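Local coordinates for protein Amuc_1100 (Akkermansia muciniphila, PDB 6KNY), which is of uncharacterized molecular function and is probably anchored to a membrane by a transmembrane helix that is missing from this soluble construct, at residues A[59-65]-A[273-277]; A[101-105]-A[123-128]; A[146-150]-A[173-177]. All coordinates share one frame; numbering follows the deposited sequence.

Interaction 1. Residues A[59-65]-A[273-277]; sequences FLASSAL and LVHFN
Ser63 grips the end of strand 265-276 at His275 and Phe276, pinning the loop that leads into helix 70-91 against a strand of the mixed beta sheet. Two hydrogen bonds make up the polar part. His275 NE2 donates to Ser63 O at 2.6 Å, arriving in the carbonyl plane on a lone pair, although the oxygen sits 24° out of the imidazole plane. Beside it, the backbone N of Phe276 donates to Ser63 OG at 3.1 Å, so Ser63 accepts one hydrogen bond from a side chain, on its O, and one from the main chain, on its OG. The imidazole is held from its far nitrogen as well: His275 ND1 donates to Asn277 OD1 at 2.8 Å, close to the ring plane. Both ring nitrogens thus act as donors, which would be consistent with a protonated imidazole. With CG anti to the backbone N (chi1 -179°), His275 reaches out to the loop, and Phe122 of helix 117-134 meets its ring edge-to-face.

The apolar part gathers round two rings. Leu65 lays CD2 obliquely against the imidazole, 3.5 Å from His275 NE2. Phe59 CB leans on Phe276 CE2 at 3.7 Å. Val274 CG1 covers one face of the Phe276 ring; over the opposite face stands Leu60 CD2 in a CH-pi contact, 4.0 Å from the Phe276 centroid and 19° off the normal.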
ATOM      1  N   PHE A  59     -14.502  -5.365  -3.069  1.00 26.51           N
ATOM      2  CA  PHE A  59     -13.069  -5.620  -3.100  1.00 26.37           C
ATOM      3  C   PHE A  59     -12.673  -6.775  -4.002  1.00 27.23           C
ATOM      4  O   PHE A  59     -11.474  -7.026  -4.159  1.00 27.02           O
ATOM      5  CB  PHE A  59     -12.561  -5.864  -1.679  1.00 28.46           C
ATOM      6  CG  PHE A  59     -12.906  -4.749  -0.752  1.00 30.12           C
ATOM      7  CD1 PHE A  59     -12.332  -3.499  -0.934  1.00 30.26           C
ATOM      8  CD2 PHE A  59     -13.847  -4.915   0.250  1.00 30.18           C
ATOM      9  CE1 PHE A  59     -12.653  -2.436  -0.100  1.00 31.73           C
ATOM     10  CE2 PHE A  59     -14.179  -3.857   1.088  1.00 30.21           C
ATOM     11  CZ  PHE A  59     -13.568  -2.618   0.923  1.00 30.31           C
ATOM     12  N   LEU A  60     -13.641  -7.465  -4.618  1.00 26.08           N
ATOM     13  CA  LEU A  60     -13.302  -8.687  -5.343  1.00 26.01           C
ATOM     14  C   LEU A  60     -12.611  -8.389  -6.665  1.00 26.64           C
ATOM     15  O   LEU A  60     -11.621  -9.048  -7.003  1.00 25.87           O
ATOM     16  CB  LEU A  60     -14.557  -9.534  -5.591  1.00 26.99           C
ATOM     17  CG  LEU A  60     -15.363  -9.950  -4.357  1.00 28.78           C
ATOM     18  CD1 LEU A  60     -16.493 -10.925  -4.755  1.00 27.19           C
ATOM     19  CD2 LEU A  60     -14.477 -10.548  -3.234  1.00 30.30           C
ATOM     20  N   ALA A  61     -13.096  -7.379  -7.403  1.00 28.95           N
ATOM     21  CA  ALA A  61     -12.683  -7.209  -8.801  1.00 30.29           C
ATOM     22  C   ALA A  61     -11.206  -6.862  -8.915  1.00 28.10           C
ATOM     23  O   ALA A  61     -10.507  -7.361  -9.810  1.00 29.35           O
ATOM     24  CB  ALA A  61     -13.531  -6.137  -9.487  1.00 30.49           C
ATOM     25  N   SER A  62     -10.709  -6.016  -8.017  1.00 25.88           N
ATOM     26  CA  SER A  62      -9.319  -5.589  -8.103  1.00 26.23           C
ATOM     27  C   SER A  62      -8.320  -6.702  -7.787  1.00 23.95           C
ATOM     28  O   SER A  62      -7.132  -6.530  -8.082  1.00 23.26           O
ATOM     29  CB  SER A  62      -9.096  -4.386  -7.175  1.00 30.77           C
ATOM     30  OG  SER A  62      -9.055  -4.779  -5.808  1.00 30.49           O
ATOM     31  N   SER A  63      -8.759  -7.841  -7.226  1.00 22.56           N
ATOM     32  CA  SER A  63      -7.841  -8.956  -6.967  1.00 23.69           C
ATOM     33  C   SER A  63      -7.538  -9.821  -8.187  1.00 22.92           C
ATOM     34  O   SER A  63      -6.638 -10.678  -8.099  1.00 20.13           O
ATOM     35  CB  SER A  63      -8.366  -9.882  -5.841  1.00 23.39           C
ATOM     36  OG  SER A  63      -8.315  -9.234  -4.570  1.00 23.96           O
ATOM     37  N   ALA A  64      -8.245  -9.649  -9.310  1.00 24.82           N
ATOM     38  CA  ALA A  64      -7.889 -10.423 -10.503  1.00 23.96           C
ATOM     39  C   ALA A  64      -6.455 -10.110 -10.905  1.00 23.93           C
ATOM     40  O   ALA A  64      -6.116  -8.956 -11.180  1.00 27.55           O
ATOM     41  CB  ALA A  64      -8.845 -10.120 -11.657  1.00 25.99           C
ATOM     42  N   LEU A  65      -5.616 -11.143 -10.936  1.00 26.45           N
ATOM     43  CA  LEU A  65      -4.224 -11.015 -11.348  1.00 26.16           C
ATOM     44  C   LEU A  65      -4.117 -11.140 -12.866  1.00 29.99           C
ATOM     45  O   LEU A  65      -4.685 -12.077 -13.460  1.00 27.02           O
ATOM     46  CB  LEU A  65      -3.373 -12.087 -10.667  1.00 27.28           C
ATOM     47  CG  LEU A  65      -3.399 -12.063  -9.118  1.00 27.40           C
ATOM     48  CD1 LEU A  65      -2.491 -13.109  -8.492  1.00 27.36           C
ATOM     49  CD2 LEU A  65      -3.067 -10.689  -8.562  1.00 28.04           C
ATOM     50  N   LEU A 273      -3.032  -6.267   3.533  1.00 23.40           N
ATOM     51  CA  LEU A 273      -3.823  -6.147   2.313  1.00 21.51           C
ATOM     52  C   LEU A 273      -4.439  -7.506   2.009  1.00 19.50           C
ATOM     53  O   LEU A 273      -3.728  -8.513   1.939  1.00 19.75           O
ATOM     54  CB  LEU A 273      -2.930  -5.690   1.161  1.00 21.64           C
ATOM     55  CG  LEU A 273      -3.502  -5.693  -0.264  1.00 23.18           C
ATOM     56  CD1 LEU A 273      -4.668  -4.708  -0.386  1.00 22.30           C
ATOM     57  CD2 LEU A 273      -2.380  -5.420  -1.304  1.00 26.95           C
ATOM     58  N   VAL A 274      -5.751  -7.551   1.824  1.00 20.39           N
ATOM     59  CA  VAL A 274      -6.451  -8.819   1.643  1.00 22.12           C
ATOM     60  C   VAL A 274      -6.575  -9.086   0.143  1.00 24.06           C
ATOM     61  O   VAL A 274      -7.282  -8.358  -0.565  1.00 26.52           O
ATOM     62  CB  VAL A 274      -7.819  -8.786   2.338  1.00 20.55           C
ATOM     63  CG1 VAL A 274      -8.590 -10.079   2.099  1.00 21.21           C
ATOM     64  CG2 VAL A 274      -7.622  -8.513   3.850  1.00 20.67           C
ATOM     65  N   HIS A 275      -5.872 -10.113  -0.353  1.00 24.21           N
ATOM     66  CA  HIS A 275      -6.041 -10.545  -1.738  1.00 24.31           C
ATOM     67  C   HIS A 275      -7.030 -11.710  -1.792  1.00 24.16           C
ATOM     68  O   HIS A 275      -6.740 -12.798  -1.281  1.00 22.40           O
ATOM     69  CB  HIS A 275      -4.726 -10.968  -2.394  1.00 22.20           C
ATOM     70  CG  HIS A 275      -4.915 -11.375  -3.827  1.00 24.31           C
ATOM     71  ND1 HIS A 275      -5.054 -12.692  -4.221  1.00 25.49           N
ATOM     72  CD2 HIS A 275      -5.087 -10.631  -4.948  1.00 27.19           C
ATOM     73  CE1 HIS A 275      -5.261 -12.744  -5.527  1.00 26.62           C
ATOM     74  NE2 HIS A 275      -5.268 -11.508  -5.994  1.00 25.27           N
ATOM     75  N   PHE A 276      -8.171 -11.494  -2.445  1.00 21.70           N
ATOM     76  CA  PHE A 276      -9.176 -12.540  -2.634  1.00 22.63           C
ATOM     77  C   PHE A 276      -8.755 -13.465  -3.769  1.00 22.59           C
ATOM     78  O   PHE A 276      -8.441 -13.006  -4.870  1.00 22.85           O
ATOM     79  CB  PHE A 276     -10.541 -11.909  -2.909  1.00 21.11           C
ATOM     80  CG  PHE A 276     -11.059 -11.139  -1.740  1.00 20.54           C
ATOM     81  CD1 PHE A 276     -11.760 -11.781  -0.723  1.00 22.43           C
ATOM     82  CD2 PHE A 276     -10.807  -9.784  -1.624  1.00 21.14           C
ATOM     83  CE1 PHE A 276     -12.206 -11.073   0.398  1.00 24.43           C
ATOM     84  CE2 PHE A 276     -11.239  -9.070  -0.505  1.00 23.56           C
ATOM     85  CZ  PHE A 276     -11.936  -9.717   0.505  1.00 23.98           C
ATOM     86  N   ASN A 277      -8.738 -14.768  -3.496  1.00 24.92           N
ATOM     87  CA  ASN A 277      -8.048 -15.706  -4.369  1.00 24.16           C
ATOM     88  C   ASN A 277      -8.969 -16.366  -5.390  1.00 25.08           C
ATOM     89  O   ASN A 277      -8.602 -16.472  -6.562  1.00 27.06           O
ATOM     90  CB  ASN A 277      -7.338 -16.772  -3.530  1.00 23.04           C
ATOM     91  CG  ASN A 277      -6.099 -16.228  -2.842  1.00 25.98           C
ATOM     92  OD1 ASN A 277      -5.481 -15.265  -3.332  1.00 23.49           O
ATOM     93  ND2 ASN A 277      -5.740 -16.816  -1.688  1.00 21.44           N
TER

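Interaction 2. Residues A[101-105]-A[123-128]; sequences WLGFQ and ELKAIN
Phe104 drives its ring end-on into helix 117-134, with CZ 3.6 Å from the backbone N of Leu124. CG sits beside the Phe104 backbone N (chi1 -59°), which sends the ring toward the helix. The hollow the ring fills is walled by Glu123, Leu124 and Ile127. Leu124 CB lies 3.8 Å from Phe104 CZ, while Ile127 CD1 comes obliquely to Phe104 CE2 at 3.9 Å. The extended chain of Glu123 runs obliquely past CE1 and CZ, its carboxylate plane turned 84° from the aromatic plane; OE1 of that carboxylate is salt-bridged to Arg147.

Leu102 is the second bump. Its side chain crosses that of Leu124 at about a right angle, Leu102 CD1 lying 4.0 Å from Leu124 CD1 and also resting near OD1 of Asn128. Leu124 CD1 thus touches both the Leu102 methyl and the Phe104 ring. Ile127 CG2 packs 3.6 Å from the carbonyl O of Leu102, so backbone as well as side chain shapes this surface.

A type I' beta turn from Trp101 to Phe104, closed by the Phe104 N to Trp101 O bond, presents both bumps to the helix. Leu102 and Gly103 at its corners have positive phi, and at Gly103 a side chain would jam against the preceding carbonyl. Helix 70-91 continues the apolar packing with Phe73, edge-to-face on Phe104, and Phe80 on Leu124, whereas Ile127 reaches Leu175 of strand 170-181 in the sheet.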
ATOM      1  N   TRP A 101       9.835   4.436  -2.565  1.00 26.81           N
ATOM      2  CA  TRP A 101       9.831   3.199  -3.328  1.00 27.82           C
ATOM      3  C   TRP A 101       8.641   2.303  -3.012  1.00 27.88           C
ATOM      4  O   TRP A 101       8.562   1.196  -3.556  1.00 24.75           O
ATOM      5  CB  TRP A 101      11.126   2.433  -3.090  1.00 30.84           C
ATOM      6  CG  TRP A 101      12.258   2.986  -3.879  1.00 37.28           C
ATOM      7  CD1 TRP A 101      13.276   3.784  -3.419  1.00 35.78           C
ATOM      8  CD2 TRP A 101      12.496   2.799  -5.282  1.00 34.60           C
ATOM      9  NE1 TRP A 101      14.129   4.097  -4.449  1.00 35.68           N
ATOM     10  CE2 TRP A 101      13.676   3.511  -5.603  1.00 35.78           C
ATOM     11  CE3 TRP A 101      11.824   2.107  -6.297  1.00 34.46           C
ATOM     12  CZ2 TRP A 101      14.198   3.548  -6.898  1.00 33.87           C
ATOM     13  CZ3 TRP A 101      12.347   2.142  -7.585  1.00 39.55           C
ATOM     14  CH2 TRP A 101      13.517   2.863  -7.876  1.00 34.38           C
ATOM     15  N   LEU A 102       7.738   2.735  -2.126  1.00 26.92           N
ATOM     16  CA  LEU A 102       6.445   2.086  -1.897  1.00 29.34           C
ATOM     17  C   LEU A 102       6.574   0.654  -1.375  1.00 27.68           C
ATOM     18  O   LEU A 102       5.667  -0.162  -1.580  1.00 31.08           O
ATOM     19  CB  LEU A 102       5.599   2.102  -3.178  1.00 32.20           C
ATOM     20  CG  LEU A 102       5.190   3.507  -3.620  1.00 33.48           C
ATOM     21  CD1 LEU A 102       4.626   3.478  -5.042  1.00 36.63           C
ATOM     22  CD2 LEU A 102       4.195   4.129  -2.638  1.00 34.07           C
ATOM     23  N   GLY A 103       7.689   0.329  -0.719  1.00 25.97           N
ATOM     24  CA  GLY A 103       7.973  -1.012  -0.242  1.00 25.80           C
ATOM     25  C   GLY A 103       8.708  -1.905  -1.218  1.00 26.15           C
ATOM     26  O   GLY A 103       8.973  -3.076  -0.895  1.00 25.05           O
ATOM     27  N   PHE A 104       9.057  -1.406  -2.402  1.00 25.87           N
ATOM     28  CA  PHE A 104       9.619  -2.257  -3.443  1.00 26.12           C
ATOM     29  C   PHE A 104      11.025  -1.816  -3.854  1.00 29.81           C
ATOM     30  O   PHE A 104      11.428  -2.020  -5.006  1.00 30.81           O
ATOM     31  CB  PHE A 104       8.701  -2.276  -4.666  1.00 26.25           C
ATOM     32  CG  PHE A 104       7.288  -2.765  -4.393  1.00 22.69           C
ATOM     33  CD1 PHE A 104       6.963  -4.119  -4.523  1.00 23.42           C
ATOM     34  CD2 PHE A 104       6.277  -1.870  -4.058  1.00 23.34           C
ATOM     35  CE1 PHE A 104       5.650  -4.557  -4.319  1.00 23.68           C
ATOM     36  CE2 PHE A 104       4.962  -2.308  -3.846  1.00 21.15           C
ATOM     37  CZ  PHE A 104       4.654  -3.644  -3.966  1.00 21.45           C
ATOM     38  N   GLN A 105      11.802  -1.230  -2.929  1.00 29.90           N
ATOM     39  CA  GLN A 105      13.150  -0.803  -3.294  1.00 29.95           C
ATOM     40  C   GLN A 105      14.023  -1.992  -3.664  1.00 30.36           C
ATOM     41  O   GLN A 105      14.986  -1.847  -4.426  1.00 30.13           O
ATOM     42  CB  GLN A 105      13.812  -0.002  -2.164  1.00 30.25           C
ATOM     43  CG  GLN A 105      15.136   0.664  -2.611  1.00 33.88           C
ATOM     44  CD  GLN A 105      15.710   1.634  -1.585  1.00 36.76           C
ATOM     45  OE1 GLN A 105      15.491   1.484  -0.383  1.00 42.12           O
ATOM     46  NE2 GLN A 105      16.447   2.639  -2.063  1.00 39.64           N
ATOM     47  N   GLU A 123      -0.164  -5.861  -5.640  1.00 24.38           N
ATOM     48  CA  GLU A 123       0.259  -5.244  -4.381  1.00 25.30           C
ATOM     49  C   GLU A 123       0.749  -3.822  -4.600  1.00 24.13           C
ATOM     50  O   GLU A 123       0.429  -2.913  -3.826  1.00 23.62           O
ATOM     51  CB  GLU A 123       1.344  -6.088  -3.711  1.00 24.86           C
ATOM     52  CG  GLU A 123       1.579  -5.663  -2.284  1.00 27.57           C
ATOM     53  CD  GLU A 123       2.563  -6.541  -1.551  1.00 28.48           C
ATOM     54  OE1 GLU A 123       3.442  -7.144  -2.206  1.00 24.74           O
ATOM     55  OE2 GLU A 123       2.468  -6.601  -0.308  1.00 29.97           O
ATOM     56  N   LEU A 124       1.521  -3.607  -5.666  1.00 27.44           N
ATOM     57  CA  LEU A 124       1.988  -2.264  -5.988  1.00 24.77           C
ATOM     58  C   LEU A 124       0.825  -1.325  -6.300  1.00 26.32           C
ATOM     59  O   LEU A 124       0.817  -0.172  -5.855  1.00 24.64           O
ATOM     60  CB  LEU A 124       2.963  -2.339  -7.164  1.00 29.14           C
ATOM     61  CG  LEU A 124       3.396  -1.017  -7.817  1.00 32.44           C
ATOM     62  CD1 LEU A 124       3.919  -0.011  -6.781  1.00 34.41           C
ATOM     63  CD2 LEU A 124       4.428  -1.269  -8.932  1.00 33.27           C
ATOM     64  N   LYS A 125      -0.165  -1.790  -7.070  1.00 29.04           N
ATOM     65  CA  LYS A 125      -1.286  -0.904  -7.395  1.00 31.47           C
ATOM     66  C   LYS A 125      -2.079  -0.539  -6.148  1.00 29.42           C
ATOM     67  O   LYS A 125      -2.502   0.614  -5.996  1.00 25.68           O
ATOM     68  CB  LYS A 125      -2.210  -1.543  -8.445  1.00 35.12           C
ATOM     69  CG  LYS A 125      -1.625  -1.502  -9.858  1.00 40.52           C
ATOM     70  CD  LYS A 125      -2.321  -0.483 -10.811  1.00 50.56           C
ATOM     71  CE  LYS A 125      -1.927  -0.620 -12.298  1.00 60.13           C
ATOM     72  NZ  LYS A 125      -1.445   0.637 -12.968  1.00 60.34           N
ATOM     73  N   ALA A 126      -2.269  -1.495  -5.228  1.00 28.02           N
ATOM     74  CA  ALA A 126      -3.009  -1.212  -3.999  1.00 28.71           C
ATOM     75  C   ALA A 126      -2.242  -0.249  -3.091  1.00 24.75           C
ATOM     76  O   ALA A 126      -2.820   0.710  -2.551  1.00 21.89           O
ATOM     77  CB  ALA A 126      -3.315  -2.520  -3.259  1.00 33.29           C
ATOM     78  N   ILE A 127      -0.944  -0.497  -2.900  1.00 23.89           N
ATOM     79  CA  ILE A 127      -0.137   0.376  -2.047  1.00 26.46           C
ATOM     80  C   ILE A 127      -0.036   1.767  -2.666  1.00 27.26           C
ATOM     81  O   ILE A 127      -0.213   2.787  -1.982  1.00 23.75           O
ATOM     82  CB  ILE A 127       1.258  -0.241  -1.797  1.00 25.44           C
ATOM     83  CG1 ILE A 127       1.140  -1.538  -0.991  1.00 28.38           C
ATOM     84  CG2 ILE A 127       2.187   0.787  -1.073  1.00 23.60           C
ATOM     85  CD1 ILE A 127       2.467  -2.323  -0.825  1.00 28.68           C
ATOM     86  N   ASN A 128       0.209   1.827  -3.979  1.00 27.10           N
ATOM     87  CA  ASN A 128       0.226   3.113  -4.677  1.00 28.76           C
ATOM     88  C   ASN A 128      -1.049   3.905  -4.437  1.00 29.30           C
ATOM     89  O   ASN A 128      -1.005   5.115  -4.199  1.00 30.01           O
ATOM     90  CB  ASN A 128       0.419   2.934  -6.183  1.00 30.36           C
ATOM     91  CG  ASN A 128       0.487   4.278  -6.904  1.00 27.92           C
ATOM     92  OD1 ASN A 128       1.406   5.066  -6.676  1.00 30.10           O
ATOM     93  ND2 ASN A 128      -0.521   4.570  -7.702  1.00 23.72           N
TER

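Interaction 3. Residues A[146-150]-A[173-177]; sequences YRPQL and MPLEI
The Tyr146 ring has the backbone N of Pro148 over one face, offset toward the rim, and CG of Glu176 at its edge. The two side chains lie alongside each other, pointing the same way, with ring and carboxylate planes 75° apart; Glu176 OE2 approaches Tyr146 CD2 obliquely at 3.6 Å. Tyr146 has CG anti to the backbone N, whereas Glu176 places its CG beside its own N (chi1 -53°) and extends from there along the ring.

Beneath them the backbones form an antiparallel hydrogen-bonded pair. Tyr146 N donates to Glu176 O at 2.9 Å, nearly straight at 175°, and Glu176 N returns a bond of 2.8 Å to Tyr146 O. That carbonyl oxygen of Tyr146 also receives a CA-H...O contact from Leu175 CA at 3.3 Å.

Past this bridge, regular pairing gives way to side-chain packing. Pro148 CG meets Pro174 CG at 4.0 Å, and Leu150 crosses Met173 at about a right angle, its CD2 4.0 Å from Met173 CG. Arg147 instead turns its guanidinium to Glu153.

Were Glu176 an alanine, the edge of the Tyr146 ring would probably lose its neighbour and Lys144 its weak, long ion-pair partner, while the backbone pair could remain. The chemistry thus changes along the contact: main-chain bonds fasten the end of strand 141-146 to strand 170-181, and beyond them the loop 147-150 packs on strand 170-181 by apolar contact, Pro148 and Pro174 having no N-H to donate.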
ATOM      1  N   TYR A 146       7.240   0.015   4.442  1.00 26.89           N
ATOM      2  CA  TYR A 146       8.028  -1.200   4.567  1.00 27.46           C
ATOM      3  C   TYR A 146       7.145  -2.391   4.224  1.00 27.31           C
ATOM      4  O   TYR A 146       6.062  -2.548   4.799  1.00 24.61           O
ATOM      5  CB  TYR A 146       8.590  -1.335   5.981  1.00 28.86           C
ATOM      6  CG  TYR A 146       9.055  -2.733   6.279  1.00 30.49           C
ATOM      7  CD1 TYR A 146      10.208  -3.244   5.686  1.00 32.03           C
ATOM      8  CD2 TYR A 146       8.339  -3.549   7.140  1.00 33.53           C
ATOM      9  CE1 TYR A 146      10.629  -4.539   5.948  1.00 35.16           C
ATOM     10  CE2 TYR A 146       8.755  -4.841   7.409  1.00 37.04           C
ATOM     11  CZ  TYR A 146       9.899  -5.325   6.811  1.00 34.63           C
ATOM     12  OH  TYR A 146      10.314  -6.596   7.080  1.00 40.66           O
ATOM     13  N   ARG A 147       7.611  -3.218   3.290  1.00 26.32           N
ATOM     14  CA  ARG A 147       6.807  -4.297   2.724  1.00 25.96           C
ATOM     15  C   ARG A 147       7.613  -5.588   2.728  1.00 26.04           C
ATOM     16  O   ARG A 147       8.512  -5.761   1.888  1.00 25.88           O
ATOM     17  CB  ARG A 147       6.362  -3.937   1.310  1.00 26.68           C
ATOM     18  CG  ARG A 147       5.622  -5.041   0.548  1.00 25.76           C
ATOM     19  CD  ARG A 147       5.844  -4.884  -0.979  1.00 27.91           C
ATOM     20  NE  ARG A 147       7.177  -5.350  -1.370  1.00 25.59           N
ATOM     21  CZ  ARG A 147       7.448  -6.577  -1.804  1.00 23.81           C
ATOM     22  NH1 ARG A 147       6.466  -7.462  -1.978  1.00 25.97           N
ATOM     23  NH2 ARG A 147       8.698  -6.912  -2.093  1.00 26.91           N
ATOM     24  N   PRO A 148       7.330  -6.513   3.651  1.00 25.39           N
ATOM     25  CA  PRO A 148       8.001  -7.822   3.613  1.00 24.68           C
ATOM     26  C   PRO A 148       7.721  -8.550   2.305  1.00 24.53           C
ATOM     27  O   PRO A 148       6.649  -8.413   1.712  1.00 24.28           O
ATOM     28  CB  PRO A 148       7.395  -8.578   4.805  1.00 26.73           C
ATOM     29  CG  PRO A 148       6.880  -7.496   5.751  1.00 27.78           C
ATOM     30  CD  PRO A 148       6.510  -6.316   4.858  1.00 26.31           C
ATOM     31  N   GLN A 149       8.699  -9.329   1.850  1.00 24.82           N
ATOM     32  CA  GLN A 149       8.507 -10.092   0.619  1.00 25.46           C
ATOM     33  C   GLN A 149       7.502 -11.202   0.845  1.00 24.96           C
ATOM     34  O   GLN A 149       7.453 -11.807   1.919  1.00 28.29           O
ATOM     35  CB  GLN A 149       9.826 -10.697   0.130  1.00 26.59           C
ATOM     36  CG  GLN A 149      10.833  -9.662  -0.335  1.00 31.62           C
ATOM     37  CD  GLN A 149      12.174 -10.272  -0.695  1.00 33.98           C
ATOM     38  OE1 GLN A 149      12.277 -11.479  -0.936  1.00 39.90           O
ATOM     39  NE2 GLN A 149      13.218  -9.447  -0.701  1.00 31.02           N
ATOM     40  N   LEU A 150       6.712 -11.479  -0.185  1.00 24.08           N
ATOM     41  CA  LEU A 150       5.789 -12.588  -0.183  1.00 24.37           C
ATOM     42  C   LEU A 150       6.527 -13.885  -0.479  1.00 26.84           C
ATOM     43  O   LEU A 150       7.575 -13.876  -1.122  1.00 25.29           O
ATOM     44  CB  LEU A 150       4.704 -12.362  -1.233  1.00 27.02           C
ATOM     45  CG  LEU A 150       3.859 -11.103  -1.054  1.00 28.13           C
ATOM     46  CD1 LEU A 150       2.920 -10.917  -2.263  1.00 32.02           C
ATOM     47  CD2 LEU A 150       3.073 -11.194   0.252  1.00 29.23           C
ATOM     48  N   MET A 173      -1.401  -9.749   2.651  1.00 21.98           N
ATOM     49  CA  MET A 173      -0.103  -9.228   2.226  1.00 21.77           C
ATOM     50  C   MET A 173       0.362  -8.149   3.191  1.00 21.55           C
ATOM     51  O   MET A 173      -0.238  -7.062   3.232  1.00 23.88           O
ATOM     52  CB  MET A 173      -0.183  -8.695   0.796  1.00 24.06           C
ATOM     53  CG  MET A 173      -0.609  -9.784  -0.206  1.00 27.61           C
ATOM     54  SD  MET A 173      -0.664  -9.156  -1.888  1.00 29.06           S
ATOM     55  CE  MET A 173      -1.131 -10.625  -2.826  1.00 27.96           C
ATOM     56  N   PRO A 174       1.424  -8.378   3.973  1.00 21.37           N
ATOM     57  CA  PRO A 174       1.772  -7.438   5.051  1.00 21.28           C
ATOM     58  C   PRO A 174       2.476  -6.200   4.534  1.00 21.94           C
ATOM     59  O   PRO A 174       3.192  -6.237   3.527  1.00 22.42           O
ATOM     60  CB  PRO A 174       2.704  -8.261   5.949  1.00 21.06           C
ATOM     61  CG  PRO A 174       3.370  -9.205   4.985  1.00 22.22           C
ATOM     62  CD  PRO A 174       2.326  -9.545   3.935  1.00 21.08           C
ATOM     63  N   LEU A 175       2.242  -5.084   5.230  1.00 23.01           N
ATOM     64  CA  LEU A 175       3.080  -3.903   5.085  1.00 25.01           C
ATOM     65  C   LEU A 175       2.941  -3.025   6.319  1.00 23.75           C
ATOM     66  O   LEU A 175       1.986  -3.148   7.100  1.00 21.88           O
ATOM     67  CB  LEU A 175       2.724  -3.107   3.830  1.00 26.02           C
ATOM     68  CG  LEU A 175       1.342  -2.475   3.794  1.00 26.34           C
ATOM     69  CD1 LEU A 175       1.438  -1.106   3.095  1.00 26.57           C
ATOM     70  CD2 LEU A 175       0.364  -3.412   3.042  1.00 31.74           C
ATOM     71  N   GLU A 176       3.891  -2.108   6.463  1.00 24.99           N
ATOM     72  CA  GLU A 176       3.888  -1.128   7.538  1.00 29.10           C
ATOM     73  C   GLU A 176       4.066   0.247   6.926  1.00 24.71           C
ATOM     74  O   GLU A 176       4.880   0.422   6.018  1.00 26.40           O
ATOM     75  CB  GLU A 176       5.039  -1.351   8.535  1.00 32.76           C
ATOM     76  CG  GLU A 176       5.154  -2.736   9.128  1.00 41.75           C
ATOM     77  CD  GLU A 176       6.357  -2.830  10.079  1.00 47.93           C
ATOM     78  OE1 GLU A 176       6.872  -1.769  10.505  1.00 49.94           O
ATOM     79  OE2 GLU A 176       6.799  -3.958  10.378  1.00 50.58           O
ATOM     80  N   ILE A 177       3.349   1.227   7.450  1.00 26.07           N
ATOM     81  CA  ILE A 177       3.530   2.611   7.043  1.00 28.01           C
ATOM     82  C   ILE A 177       3.714   3.462   8.291  1.00 30.47           C
ATOM     83  O   ILE A 177       2.984   3.304   9.277  1.00 29.70           O
ATOM     84  CB  ILE A 177       2.352   3.123   6.198  1.00 31.92           C
ATOM     85  CG1 ILE A 177       2.118   2.186   5.005  1.00 33.08           C
ATOM     86  CG2 ILE A 177       2.617   4.550   5.742  1.00 32.14           C
ATOM     87  CD1 ILE A 177       1.082   2.692   4.019  1.00 37.43           C
TER

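Interaction 2 is the buried core contact, wholly without hydrogen bonds between its segments, whereas interactions 1 and 3 are partly buried and combine polar bonds with packing. Interactions 1 and 3 reach neighbouring strands of one sheet: Leu273 O and Met173 N lie 2.7 Å apart in a probable hydrogen bond. Each hydrogen bond across interaction 1 pairs one side-chain atom with one main-chain atom; those of interaction 3 run main chain to main chain. Helix 117-134 brings interaction 2 against both, Ala126 packing on Leu273 and Glu123 on Met173. Arg147 also ties interactions 2 and 3, its NH1 3.0 Å from Glu123 OE1 and its NE probably hydrogen-bonded to Gly103 O.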